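Local atomic coordinates of B-agarase (Agarivorans gilvus, PDB entry 5Z6P), a protein that is an agarase of glycoside hydrolase family 50 that hydrolyses agarose, probably at its beta-galactosidic linkages. Residues 37-42 with 206-211; 96-101 with 136-141; 559-564 with 578-583. One frame throughout, in Å; residues are numbered along the deposited sequence.

Contact 1 of 3, residues 37-42 with 206-211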
ATOM      1  N   LEU A  37     -17.997  18.551 -25.440  1.00 36.14           N
ATOM      2  CA  LEU A  37     -17.943  20.005 -25.412  1.00 36.42           C
ATOM      3  C   LEU A  37     -16.550  20.473 -24.970  1.00 36.17           C
ATOM      4  O   LEU A  37     -16.149  20.238 -23.840  1.00 35.61           O
ATOM      5  CB  LEU A  37     -19.024  20.560 -24.478  1.00 42.62           C
ATOM      6  CG  LEU A  37     -19.650  21.922 -24.806  1.00 45.83           C
ATOM      7  CD1 LEU A  37     -20.687  22.266 -23.760  1.00 45.02           C
ATOM      8  CD2 LEU A  37     -18.619  23.057 -24.938  1.00 43.85           C
ATOM      9  N   PRO A  38     -15.812  21.135 -25.872  1.00 40.26           N
ATOM     10  CA  PRO A  38     -14.475  21.660 -25.550  1.00 36.39           C
ATOM     11  C   PRO A  38     -14.469  22.628 -24.370  1.00 33.26           C
ATOM     12  O   PRO A  38     -15.335  23.486 -24.272  1.00 36.20           O
ATOM     13  CB  PRO A  38     -14.073  22.381 -26.834  1.00 35.33           C
ATOM     14  CG  PRO A  38     -14.867  21.717 -27.897  1.00 42.46           C
ATOM     15  CD  PRO A  38     -16.173  21.367 -27.279  1.00 40.40           C
ATOM     16  N   LEU A  39     -13.497  22.491 -23.481  1.00 29.88           N
ATOM     17  CA  LEU A  39     -13.383  23.416 -22.369  1.00 30.02           C
ATOM     18  C   LEU A  39     -12.510  24.622 -22.707  1.00 32.09           C
ATOM     19  O   LEU A  39     -12.692  25.694 -22.145  1.00 37.18           O
ATOM     20  CB  LEU A  39     -12.831  22.703 -21.142  1.00 30.89           C
ATOM     21  CG  LEU A  39     -13.836  21.785 -20.451  1.00 33.38           C
ATOM     22  CD1 LEU A  39     -13.143  20.929 -19.423  1.00 28.88           C
ATOM     23  CD2 LEU A  39     -14.947  22.595 -19.811  1.00 31.23           C
ATOM     24  N   PHE A  40     -11.568  24.449 -23.626  1.00 31.56           N
ATOM     25  CA  PHE A  40     -10.612  25.507 -23.927  1.00 35.35           C
ATOM     26  C   PHE A  40     -10.411  25.692 -25.416  1.00 38.51           C
ATOM     27  O   PHE A  40     -11.003  24.991 -26.230  1.00 40.00           O
ATOM     28  CB  PHE A  40      -9.260  25.214 -23.269  1.00 31.52           C
ATOM     29  CG  PHE A  40      -9.351  24.986 -21.798  1.00 29.20           C
ATOM     30  CD1 PHE A  40      -9.891  25.956 -20.973  1.00 31.20           C
ATOM     31  CD2 PHE A  40      -8.896  23.814 -21.237  1.00 27.30           C
ATOM     32  CE1 PHE A  40      -9.988  25.756 -19.619  1.00 29.34           C
ATOM     33  CE2 PHE A  40      -8.993  23.603 -19.881  1.00 30.92           C
ATOM     34  CZ  PHE A  40      -9.542  24.578 -19.069  1.00 28.93           C
ATOM     35  N   ASP A  41      -9.568  26.655 -25.762  1.00 43.20           N
ATOM     36  CA  ASP A  41      -9.162  26.859 -27.143  1.00 45.35           C
ATOM     37  C   ASP A  41      -7.649  26.902 -27.213  1.00 40.48           C
ATOM     38  O   ASP A  41      -7.035  27.877 -26.792  1.00 43.23           O
ATOM     39  CB  ASP A  41      -9.761  28.145 -27.706  1.00 50.29           C
ATOM     40  CG  ASP A  41      -9.446  28.338 -29.173  1.00 51.52           C
ATOM     41  OD1 ASP A  41      -8.988  27.370 -29.814  1.00 50.56           O
ATOM     42  OD2 ASP A  41      -9.679  29.450 -29.687  1.00 55.32           O
ATOM     43  N   PHE A  42      -7.050  25.838 -27.731  1.00 38.29           N
ATOM     44  CA  PHE A  42      -5.603  25.763 -27.823  1.00 35.05           C
ATOM     45  C   PHE A  42      -5.125  26.279 -29.184  1.00 39.63           C
ATOM     46  O   PHE A  42      -3.965  26.108 -29.547  1.00 33.24           O
ATOM     47  CB  PHE A  42      -5.111  24.330 -27.592  1.00 33.78           C
ATOM     48  CG  PHE A  42      -5.027  23.926 -26.140  1.00 27.67           C
ATOM     49  CD1 PHE A  42      -5.564  24.716 -25.145  1.00 27.16           C
ATOM     50  CD2 PHE A  42      -4.389  22.753 -25.780  1.00 23.88           C
ATOM     51  CE1 PHE A  42      -5.476  24.342 -23.826  1.00 26.26           C
ATOM     52  CE2 PHE A  42      -4.296  22.370 -24.464  1.00 23.01           C
ATOM     53  CZ  PHE A  42      -4.838  23.166 -23.482  1.00 26.29           C
ATOM     54  N   PHE A 206      -9.028  18.949 -24.133  1.00 24.83           N
ATOM     55  CA  PHE A 206      -9.801  19.052 -22.908  1.00 24.77           C
ATOM     56  C   PHE A 206     -11.250  19.337 -23.260  1.00 29.29           C
ATOM     57  O   PHE A 206     -11.539  20.194 -24.090  1.00 31.98           O
ATOM     58  CB  PHE A 206      -9.254  20.146 -21.965  1.00 24.55           C
ATOM     59  CG  PHE A 206      -7.908  19.833 -21.380  1.00 25.32           C
ATOM     60  CD1 PHE A 206      -6.758  20.184 -22.057  1.00 25.01           C
ATOM     61  CD2 PHE A 206      -7.794  19.177 -20.168  1.00 21.89           C
ATOM     62  CE1 PHE A 206      -5.524  19.901 -21.544  1.00 25.19           C
ATOM     63  CE2 PHE A 206      -6.545  18.886 -19.650  1.00 21.96           C
ATOM     64  CZ  PHE A 206      -5.416  19.256 -20.342  1.00 26.17           C
ATOM     65  N   ARG A 207     -12.148  18.613 -22.599  1.00 28.69           N
ATOM     66  CA  ARG A 207     -13.555  18.599 -22.943  1.00 26.56           C
ATOM     67  C   ARG A 207     -14.384  17.982 -21.837  1.00 28.92           C
ATOM     68  O   ARG A 207     -13.856  17.291 -20.967  1.00 27.40           O
ATOM     69  CB  ARG A 207     -13.769  17.808 -24.227  1.00 27.84           C
ATOM     70  CG  ARG A 207     -13.441  16.332 -24.090  1.00 26.33           C
ATOM     71  CD  ARG A 207     -13.096  15.730 -25.424  1.00 21.69           C
ATOM     72  NE  ARG A 207     -12.913  14.289 -25.371  1.00 27.38           N
ATOM     73  CZ  ARG A 207     -11.735  13.676 -25.424  1.00 28.71           C
ATOM     74  NH1 ARG A 207     -10.626  14.378 -25.521  1.00 25.27           N
ATOM     75  NH2 ARG A 207     -11.666  12.356 -25.383  1.00 27.15           N
ATOM     76  N   LEU A 208     -15.688  18.240 -21.887  1.00 28.96           N
ATOM     77  CA  LEU A 208     -16.660  17.475 -21.129  1.00 28.53           C
ATOM     78  C   LEU A 208     -17.290  16.491 -22.102  1.00 30.21           C
ATOM     79  O   LEU A 208     -17.639  16.857 -23.225  1.00 31.09           O
ATOM     80  CB  LEU A 208     -17.708  18.385 -20.488  1.00 28.59           C
ATOM     81  CG  LEU A 208     -17.133  19.300 -19.405  1.00 27.22           C
ATOM     82  CD1 LEU A 208     -18.146  20.315 -18.953  1.00 32.65           C
ATOM     83  CD2 LEU A 208     -16.651  18.489 -18.220  1.00 28.85           C
ATOM     84  N   GLN A 209     -17.398  15.237 -21.686  1.00 30.04           N
ATOM     85  CA  GLN A 209     -17.889  14.198 -22.570  1.00 30.13           C
ATOM     86  C   GLN A 209     -18.964  13.362 -21.904  1.00 30.22           C
ATOM     87  O   GLN A 209     -18.782  12.871 -20.795  1.00 31.05           O
ATOM     88  CB  GLN A 209     -16.738  13.305 -23.029  1.00 30.82           C
ATOM     89  CG  GLN A 209     -17.140  12.280 -24.062  1.00 33.13           C
ATOM     90  CD  GLN A 209     -16.019  11.970 -25.029  1.00 35.65           C
ATOM     91  OE1 GLN A 209     -15.355  12.873 -25.543  1.00 31.70           O
ATOM     92  NE2 GLN A 209     -15.808  10.689 -25.294  1.00 42.41           N
ATOM     93  N   SER A 210     -20.082  13.210 -22.601  1.00 31.50           N
ATOM     94  CA  SER A 210     -21.183  12.382 -22.137  1.00 33.62           C
ATOM     95  C   SER A 210     -20.743  10.935 -21.963  1.00 36.34           C
ATOM     96  O   SER A 210     -19.985  10.391 -22.772  1.00 31.87           O
ATOM     97  CB  SER A 210     -22.353  12.454 -23.115  1.00 39.54           C
ATOM     98  OG  SER A 210     -22.104  11.647 -24.255  1.00 42.81           O
ATOM     99  N   SER A 211     -21.228  10.316 -20.896  1.00 38.43           N
ATOM    100  CA  SER A 211     -20.881   8.941 -20.589  1.00 38.76           C
ATOM    101  C   SER A 211     -22.117   8.062 -20.788  1.00 38.60           C
ATOM    102  O   SER A 211     -23.168   8.320 -20.211  1.00 43.64           O
ATOM    103  CB  SER A 211     -20.338   8.841 -19.156  1.00 35.04           C
ATOM    104  OG  SER A 211     -19.382   7.802 -19.034  1.00 44.02           O
TER
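L39 lies along the backbone of strand 199-210, and F40 and F42 close on the ring of F206 next to it. In L39 the CB sits near F206, with 4.5 Å between L39 CB and F206 CB. Its CG, set anti to the carbonyl carbon (chi1 -74°), comes over the backbone of R207, close to R207 CA and C. CD1 stays by the R207 carbonyl. CD2 goes on to the next side chain, where L39 CD2 is 4.0 Å from L208 CG, and the two leucines cross at about a right angle. The same L39 CB covers one face of the F40 ring. F40 turns an edge to the face of F206 in an offset edge-to-face pair with planes at 65°, and F40 CD2 lies 3.8 Å from F206 CB. F42 meets the F206 ring further out, with F42 CZ 3.8 Å from F206 CD1. The three rings form an aromatic cluster. The backbones pair antiparallel: L37 and L208 exchange two hydrogen bonds, and L39 N donates to F206 O at 3.1 Å. R207 CB lies near L37 O, on the P38 side of the sheet; the rest of the chain runs on from the contact, and R207 NE bonds Q209 OE1 at 2.8 Å. Strand 36-38 thus borders strand 199-210, whose backbone also bonds strand 95-103. F97 of that strand touches L39 and F206, while I81 of strand 76-81 packs against F40 and F206.

Contact 2 of 3, residues 96-101 with 136-141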
ATOM      1  N   CYS A  96     -18.072  12.772 -18.298  1.00 29.99           N
ATOM      2  CA  CYS A  96     -16.680  12.729 -17.860  1.00 26.22           C
ATOM      3  C   CYS A  96     -15.925  14.024 -18.177  1.00 28.24           C
ATOM      4  O   CYS A  96     -16.160  14.679 -19.197  1.00 26.45           O
ATOM      5  CB  CYS A  96     -15.933  11.569 -18.517  1.00 26.46           C
ATOM      6  SG  CYS A  96     -16.636   9.939 -18.250  1.00 31.78           S
ATOM      7  N   PHE A  97     -15.016  14.390 -17.287  1.00 26.63           N
ATOM      8  CA  PHE A  97     -13.954  15.307 -17.648  1.00 23.80           C
ATOM      9  C   PHE A  97     -12.931  14.485 -18.437  1.00 24.81           C
ATOM     10  O   PHE A  97     -12.538  13.406 -18.011  1.00 24.62           O
ATOM     11  CB  PHE A  97     -13.333  15.958 -16.409  1.00 22.89           C
ATOM     12  CG  PHE A  97     -12.068  16.705 -16.695  1.00 24.61           C
ATOM     13  CD1 PHE A  97     -12.107  17.957 -17.279  1.00 26.02           C
ATOM     14  CD2 PHE A  97     -10.837  16.148 -16.393  1.00 25.89           C
ATOM     15  CE1 PHE A  97     -10.933  18.646 -17.554  1.00 27.33           C
ATOM     16  CE2 PHE A  97      -9.660  16.832 -16.668  1.00 24.88           C
ATOM     17  CZ  PHE A  97      -9.710  18.079 -17.247  1.00 25.32           C
ATOM     18  N   ALA A  98     -12.532  14.973 -19.604  1.00 24.80           N
ATOM     19  CA  ALA A  98     -11.692  14.188 -20.491  1.00 22.08           C
ATOM     20  C   ALA A  98     -10.598  15.022 -21.156  1.00 23.20           C
ATOM     21  O   ALA A  98     -10.701  16.239 -21.264  1.00 24.12           O
ATOM     22  CB  ALA A  98     -12.538  13.519 -21.542  1.00 24.20           C
ATOM     23  N   PHE A  99      -9.544  14.345 -21.584  1.00 23.56           N
ATOM     24  CA  PHE A  99      -8.497  14.968 -22.382  1.00 24.09           C
ATOM     25  C   PHE A  99      -7.697  13.883 -23.077  1.00 23.99           C
ATOM     26  O   PHE A  99      -7.765  12.713 -22.711  1.00 21.79           O
ATOM     27  CB  PHE A  99      -7.577  15.840 -21.519  1.00 22.48           C
ATOM     28  CG  PHE A  99      -6.891  15.094 -20.408  1.00 21.12           C
ATOM     29  CD1 PHE A  99      -7.489  14.978 -19.164  1.00 22.31           C
ATOM     30  CD2 PHE A  99      -5.648  14.521 -20.602  1.00 22.67           C
ATOM     31  CE1 PHE A  99      -6.865  14.300 -18.142  1.00 19.26           C
ATOM     32  CE2 PHE A  99      -5.019  13.849 -19.579  1.00 20.19           C
ATOM     33  CZ  PHE A  99      -5.637  13.730 -18.356  1.00 21.64           C
ATOM     34  N   ASP A 100      -6.932  14.269 -24.082  1.00 24.74           N
ATOM     35  CA  ASP A 100      -6.085  13.309 -24.768  1.00 23.94           C
ATOM     36  C   ASP A 100      -4.660  13.531 -24.329  1.00 21.95           C
ATOM     37  O   ASP A 100      -4.296  14.649 -23.999  1.00 22.89           O
ATOM     38  CB  ASP A 100      -6.220  13.445 -26.283  1.00 26.99           C
ATOM     39  CG  ASP A 100      -7.599  13.062 -26.779  1.00 30.40           C
ATOM     40  OD1 ASP A 100      -8.340  12.394 -26.025  1.00 27.71           O
ATOM     41  OD2 ASP A 100      -7.940  13.425 -27.919  1.00 33.92           O
ATOM     42  N   ALA A 101      -3.861  12.470 -24.323  1.00 22.64           N
ATOM     43  CA  ALA A 101      -2.475  12.572 -23.901  1.00 23.68           C
ATOM     44  C   ALA A 101      -1.562  11.595 -24.636  1.00 26.61           C
ATOM     45  O   ALA A 101      -1.945  10.457 -24.885  1.00 24.06           O
ATOM     46  CB  ALA A 101      -2.375  12.348 -22.406  1.00 21.85           C
ATOM     47  N   SER A 136      -7.198   8.534 -25.309  1.00 23.70           N
ATOM     48  CA  SER A 136      -8.211   9.396 -24.690  1.00 23.37           C
ATOM     49  C   SER A 136      -8.461   8.956 -23.257  1.00 25.15           C
ATOM     50  O   SER A 136      -8.596   7.771 -23.004  1.00 26.26           O
ATOM     51  CB  SER A 136      -9.536   9.381 -25.457  1.00 28.83           C
ATOM     52  OG  SER A 136      -9.493  10.268 -26.556  1.00 34.09           O
ATOM     53  N   PHE A 137      -8.524   9.903 -22.325  1.00 21.12           N
ATOM     54  CA  PHE A 137      -8.726   9.581 -20.918  1.00 18.37           C
ATOM     55  C   PHE A 137      -9.997  10.224 -20.393  1.00 19.54           C
ATOM     56  O   PHE A 137     -10.295  11.359 -20.711  1.00 25.61           O
ATOM     57  CB  PHE A 137      -7.519  10.017 -20.082  1.00 16.35           C
ATOM     58  CG  PHE A 137      -6.252   9.305 -20.447  1.00 18.71           C
ATOM     59  CD1 PHE A 137      -5.971   8.065 -19.921  1.00 20.20           C
ATOM     60  CD2 PHE A 137      -5.362   9.862 -21.348  1.00 18.54           C
ATOM     61  CE1 PHE A 137      -4.829   7.398 -20.267  1.00 18.26           C
ATOM     62  CE2 PHE A 137      -4.217   9.210 -21.683  1.00 22.19           C
ATOM     63  CZ  PHE A 137      -3.948   7.966 -21.144  1.00 22.30           C
ATOM     64  N   MET A 138     -10.752   9.476 -19.595  1.00 20.56           N
ATOM     65  CA  MET A 138     -12.040   9.927 -19.083  1.00 17.78           C
ATOM     66  C   MET A 138     -12.096   9.798 -17.569  1.00 22.46           C
ATOM     67  O   MET A 138     -11.785   8.742 -17.021  1.00 22.68           O
ATOM     68  CB  MET A 138     -13.179   9.120 -19.695  1.00 24.55           C
ATOM     69  CG  MET A 138     -13.173   9.038 -21.212  1.00 32.62           C
ATOM     70  SD  MET A 138     -14.349  10.185 -21.948  1.00 38.92           S
ATOM     71  CE  MET A 138     -15.921   9.357 -21.675  1.00 37.90           C
ATOM     72  N   VAL A 139     -12.483  10.873 -16.898  1.00 21.58           N
ATOM     73  CA  VAL A 139     -12.702  10.835 -15.464  1.00 21.46           C
ATOM     74  C   VAL A 139     -14.190  11.068 -15.200  1.00 27.86           C
ATOM     75  O   VAL A 139     -14.681  12.184 -15.353  1.00 26.15           O
ATOM     76  CB  VAL A 139     -11.866  11.887 -14.732  1.00 20.28           C
ATOM     77  CG1 VAL A 139     -12.032  11.740 -13.234  1.00 24.17           C
ATOM     78  CG2 VAL A 139     -10.410  11.759 -15.120  1.00 20.01           C
ATOM     79  N   GLU A 140     -14.906  10.006 -14.829  1.00 26.88           N
ATOM     80  CA  GLU A 140     -16.355  10.077 -14.714  1.00 23.92           C
ATOM     81  C   GLU A 140     -16.767  10.702 -13.406  1.00 25.22           C
ATOM     82  O   GLU A 140     -16.448  10.201 -12.339  1.00 28.33           O
ATOM     83  CB  GLU A 140     -16.993   8.695 -14.851  1.00 28.11           C
ATOM     84  CG  GLU A 140     -18.497   8.711 -14.556  1.00 29.98           C
ATOM     85  CD  GLU A 140     -19.243   7.540 -15.173  1.00 28.70           C
ATOM     86  OE1 GLU A 140     -19.202   7.384 -16.412  1.00 30.44           O
ATOM     87  OE2 GLU A 140     -19.858   6.772 -14.412  1.00 28.00           O
ATOM     88  N   LEU A 141     -17.475  11.815 -13.509  1.00 28.46           N
ATOM     89  CA  LEU A 141     -17.877  12.582 -12.346  1.00 29.62           C
ATOM     90  C   LEU A 141     -19.351  12.353 -12.013  1.00 26.62           C
ATOM     91  O   LEU A 141     -19.814  12.724 -10.948  1.00 30.91           O
ATOM     92  CB  LEU A 141     -17.603  14.072 -12.573  1.00 26.56           C
ATOM     93  CG  LEU A 141     -16.135  14.510 -12.520  1.00 27.64           C
ATOM     94  CD1 LEU A 141     -15.978  15.971 -12.904  1.00 24.92           C
ATOM     95  CD2 LEU A 141     -15.556  14.263 -11.145  1.00 28.74           C
TER
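D100 and S136 both set the first side-chain atom beyond CB anti to the carbonyl carbon (chi1 -66° and -82°), which brings carboxylate and hydroxyl together. S136 OG donates to D100 OD1 in a very short bond of 2.5 Å. R207 serves both groups, with a salt bridge to D100 and a hydrogen bond to S136, so the carboxylate charge is probably balanced. On the same face M138 bends at chi2 and chi3. Its sulfur lies against A98, with M138 SD 3.8 Å from A98 CB. Its methyl reaches C96, with M138 CE 3.5 Å from C96 SG. The C96 sulfur also rests on E140, whose carboxylate bonds S211 and the backbone of C151. The other face carries F97, F99, F137 and V139. There A101 CB touches the F137 ring, 3.7 Å from F137 CE2. Two hydrogen-bonded pairs hold the backbones: V139 N to F97 O at 2.8 Å, and F137 N to F99 O at 2.9 Å, each with a return bond. M111, I113 and I115 of strand 109-117 pack on the F99 and V139 side. This is regular antiparallel beta-sheet pairing, within the region assigned to the agarase carbohydrate-binding-module-like family.

Contact 3 of 3, residues 559-564 with 578-583; sequences SWQTNL and THNSAQ
Most unusual here is the aliphatic part of a glutamine lying on a tryptophan face. Q583 CG sits over the five-membered ring of W560 in a CH-pi contact, 3.4 Å from its centroid and 12° off the ring normal. Q583 also belongs to a capping box at the start of helix 581-609, with N580 as the N-cap. Q583 N donates to N580 OD1 at 2.8 Å, and N580 N donates to Q583 OE1 at 3.0 Å. The two bonds fix both amide groups. N580 CG stands between its backbone N and carbonyl carbon (chi1 56°), and the amide can serve both helices. Its oxygen caps the second helix, while its nitrogen bonds the end of helix 553-560: N580 ND2 donates to S559 O at 3.3 Å, on a lone pair. Q561 then leaves the helix with positive phi. S559 OG packs on A582, 3.2 Å from A582 CB, and finds its polar partner in Y550. The N-H of the same five-membered ring, W560 NE1, bonds D586, about one turn further along helix 581-609. One water links the segments: it accepts from Q583 NE2 at 2.8 Å and from T578 N, and it donates weakly to W560 O at 3.4 Å.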
ATOM      1  N   SER A 559       0.804  31.202  27.286  1.00 24.57           N
ATOM      2  CA  SER A 559       1.320  30.594  26.066  1.00 22.26           C
ATOM      3  C   SER A 559       0.213  30.143  25.112  1.00 20.89           C
ATOM      4  O   SER A 559       0.295  30.387  23.917  1.00 21.45           O
ATOM      5  CB  SER A 559       2.227  29.423  26.434  1.00 20.37           C
ATOM      6  OG  SER A 559       2.460  28.576  25.332  1.00 23.14           O
ATOM      7  N   TRP A 560      -0.821  29.503  25.654  1.00 20.95           N
ATOM      8  CA  TRP A 560      -1.913  28.975  24.844  1.00 23.14           C
ATOM      9  C   TRP A 560      -2.983  30.017  24.514  1.00 26.61           C
ATOM     10  O   TRP A 560      -3.826  29.772  23.667  1.00 24.47           O
ATOM     11  CB  TRP A 560      -2.592  27.799  25.548  1.00 20.66           C
ATOM     12  CG  TRP A 560      -1.838  26.539  25.493  1.00 17.30           C
ATOM     13  CD1 TRP A 560      -0.511  26.389  25.243  1.00 16.66           C
ATOM     14  CD2 TRP A 560      -2.367  25.226  25.676  1.00 17.20           C
ATOM     15  NE1 TRP A 560      -0.174  25.073  25.273  1.00 18.81           N
ATOM     16  CE2 TRP A 560      -1.291  24.334  25.534  1.00 16.44           C
ATOM     17  CE3 TRP A 560      -3.637  24.726  25.961  1.00 18.94           C
ATOM     18  CZ2 TRP A 560      -1.454  22.961  25.659  1.00 18.66           C
ATOM     19  CZ3 TRP A 560      -3.799  23.365  26.077  1.00 15.62           C
ATOM     20  CH2 TRP A 560      -2.708  22.492  25.935  1.00 14.63           C
ATOM     21  N   GLN A 561      -2.937  31.159  25.196  1.00 25.64           N
ATOM     22  CA  GLN A 561      -3.981  32.182  25.119  1.00 27.03           C
ATOM     23  C   GLN A 561      -5.326  31.580  25.504  1.00 23.88           C
ATOM     24  O   GLN A 561      -6.312  31.737  24.797  1.00 26.97           O
ATOM     25  CB  GLN A 561      -4.034  32.815  23.725  1.00 29.13           C
ATOM     26  CG  GLN A 561      -2.786  33.628  23.342  1.00 29.49           C
ATOM     27  CD  GLN A 561      -2.571  34.868  24.211  1.00 41.68           C
ATOM     28  OE1 GLN A 561      -3.443  35.261  24.984  1.00 49.29           O
ATOM     29  NE2 GLN A 561      -1.398  35.481  24.089  1.00 47.63           N
ATOM     30  N   THR A 562      -5.331  30.861  26.625  1.00 25.22           N
ATOM     31  CA  THR A 562      -6.524  30.230  27.173  1.00 23.44           C
ATOM     32  C   THR A 562      -6.846  30.812  28.548  1.00 23.34           C
ATOM     33  O   THR A 562      -6.067  31.578  29.081  1.00 24.89           O
ATOM     34  CB  THR A 562      -6.353  28.703  27.300  1.00 25.24           C
ATOM     35  OG1 THR A 562      -5.165  28.417  28.055  1.00 24.50           O
ATOM     36  CG2 THR A 562      -6.267  28.044  25.910  1.00 20.94           C
ATOM     37  N   ASN A 563      -7.988  30.447  29.119  1.00 24.74           N
ATOM     38  CA  ASN A 563      -8.353  30.925  30.454  1.00 25.02           C
ATOM     39  C   ASN A 563      -8.667  29.765  31.390  1.00 25.20           C
ATOM     40  O   ASN A 563      -9.696  29.779  32.056  1.00 25.78           O
ATOM     41  CB  ASN A 563      -9.578  31.860  30.415  1.00 28.60           C
ATOM     42  CG  ASN A 563      -9.493  32.920  29.334  1.00 30.91           C
ATOM     43  OD1 ASN A 563     -10.350  32.989  28.456  1.00 37.49           O
ATOM     44  ND2 ASN A 563      -8.480  33.761  29.403  1.00 30.63           N
ATOM     45  N   LEU A 564      -7.817  28.745  31.410  1.00 21.82           N
ATOM     46  CA  LEU A 564      -8.062  27.592  32.268  1.00 20.81           C
ATOM     47  C   LEU A 564      -7.891  27.974  33.741  1.00 18.20           C
ATOM     48  O   LEU A 564      -7.011  28.753  34.086  1.00 23.94           O
ATOM     49  CB  LEU A 564      -7.134  26.437  31.879  1.00 19.75           C
ATOM     50  CG  LEU A 564      -7.385  25.929  30.451  1.00 19.22           C
ATOM     51  CD1 LEU A 564      -6.336  24.932  29.996  1.00 18.95           C
ATOM     52  CD2 LEU A 564      -8.767  25.297  30.392  1.00 24.76           C
ATOM     53  N   THR A 578      -6.923  27.035  19.474  1.00 26.85           N
ATOM     54  CA  THR A 578      -6.690  27.821  18.272  1.00 29.92           C
ATOM     55  C   THR A 578      -5.475  27.321  17.492  1.00 28.92           C
ATOM     56  O   THR A 578      -5.281  27.700  16.345  1.00 29.24           O
ATOM     57  CB  THR A 578      -6.512  29.312  18.609  1.00 33.13           C
ATOM     58  OG1 THR A 578      -5.255  29.519  19.269  1.00 36.27           O
ATOM     59  CG2 THR A 578      -7.646  29.779  19.513  1.00 32.26           C
ATOM     60  N   HIS A 579      -4.670  26.473  18.127  1.00 27.18           N
ATOM     61  CA  HIS A 579      -3.479  25.907  17.505  1.00 20.63           C
ATOM     62  C   HIS A 579      -2.441  26.980  17.142  1.00 23.42           C
ATOM     63  O   HIS A 579      -1.987  27.022  16.009  1.00 24.04           O
ATOM     64  CB  HIS A 579      -3.842  25.112  16.240  1.00 23.47           C
ATOM     65  CG  HIS A 579      -4.914  24.084  16.432  1.00 23.09           C
ATOM     66  ND1 HIS A 579      -5.187  23.499  17.656  1.00 23.43           N
ATOM     67  CD2 HIS A 579      -5.789  23.533  15.561  1.00 23.86           C
ATOM     68  CE1 HIS A 579      -6.178  22.643  17.524  1.00 22.75           C
ATOM     69  NE2 HIS A 579      -6.562  22.641  16.258  1.00 25.54           N
ATOM     70  N   ASN A 580      -2.038  27.830  18.088  1.00 24.68           N
ATOM     71  CA  ASN A 580      -0.995  28.808  17.781  1.00 22.11           C
ATOM     72  C   ASN A 580       0.356  28.116  17.743  1.00 23.08           C
ATOM     73  O   ASN A 580       0.428  26.904  17.904  1.00 25.91           O
ATOM     74  CB  ASN A 580      -1.005  29.989  18.780  1.00 25.55           C
ATOM     75  CG  ASN A 580      -0.878  29.556  20.244  1.00 23.12           C
ATOM     76  OD1 ASN A 580      -0.287  28.535  20.564  1.00 25.66           O
ATOM     77  ND2 ASN A 580      -1.443  30.349  21.131  1.00 21.55           N
ATOM     78  N   SER A 581       1.430  28.862  17.523  1.00 23.06           N
ATOM     79  CA  SER A 581       2.724  28.209  17.335  1.00 25.68           C
ATOM     80  C   SER A 581       3.229  27.561  18.622  1.00 22.39           C
ATOM     81  O   SER A 581       3.916  26.543  18.574  1.00 22.43           O
ATOM     82  CB  SER A 581       3.764  29.190  16.794  1.00 24.65           C
ATOM     83  OG  SER A 581       3.847  30.339  17.600  1.00 34.07           O
ATOM     84  N   ALA A 582       2.876  28.133  19.769  1.00 23.65           N
ATOM     85  CA  ALA A 582       3.280  27.552  21.049  1.00 22.08           C
ATOM     86  C   ALA A 582       2.544  26.240  21.325  1.00 18.31           C
ATOM     87  O   ALA A 582       3.142  25.265  21.750  1.00 19.95           O
ATOM     88  CB  ALA A 582       3.047  28.527  22.172  1.00 20.76           C
ATOM     89  N   GLN A 583       1.242  26.223  21.083  1.00 19.43           N
ATOM     90  CA  GLN A 583       0.468  25.000  21.231  1.00 17.70           C
ATOM     91  C   GLN A 583       0.971  23.880  20.322  1.00 19.18           C
ATOM     92  O   GLN A 583       0.947  22.720  20.710  1.00 21.87           O
ATOM     93  CB  GLN A 583      -1.016  25.269  20.958  1.00 19.55           C
ATOM     94  CG  GLN A 583      -1.713  26.014  22.093  1.00 22.67           C
ATOM     95  CD  GLN A 583      -3.109  26.503  21.725  1.00 21.94           C
ATOM     96  OE1 GLN A 583      -3.369  26.872  20.586  1.00 24.24           O
ATOM     97  NE2 GLN A 583      -3.999  26.529  22.702  1.00 21.01           N
TER
HETATM   98  O   HOH W   1      -6.365  28.005  22.287  1.00 25.21           O

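In the fold
Contacts 1 and 2 belong together. Their centres are 9 Å apart, and strands 199-210 and 95-103 are neighbours in the sheet. They touch directly: Q209 O faces C96 N, S211 OG meets E140 OE1, and F206 packs on F99. Along the chain, contact 2 is nested inside the loop that contact 1 closes, so strand 36-38, from near the start of the modelled chain, is brought beside strand 199-210, with the strands of contact 2 coming between them in sequence. Contact 3 comes later, in the beta-galactosidase family region, and joins two helices. Its centre is about 49 Å from contact 1 and 47 Å from contact 2. Contact 3 touches neither; its nearest atoms are about 35 Å and 30 Å away.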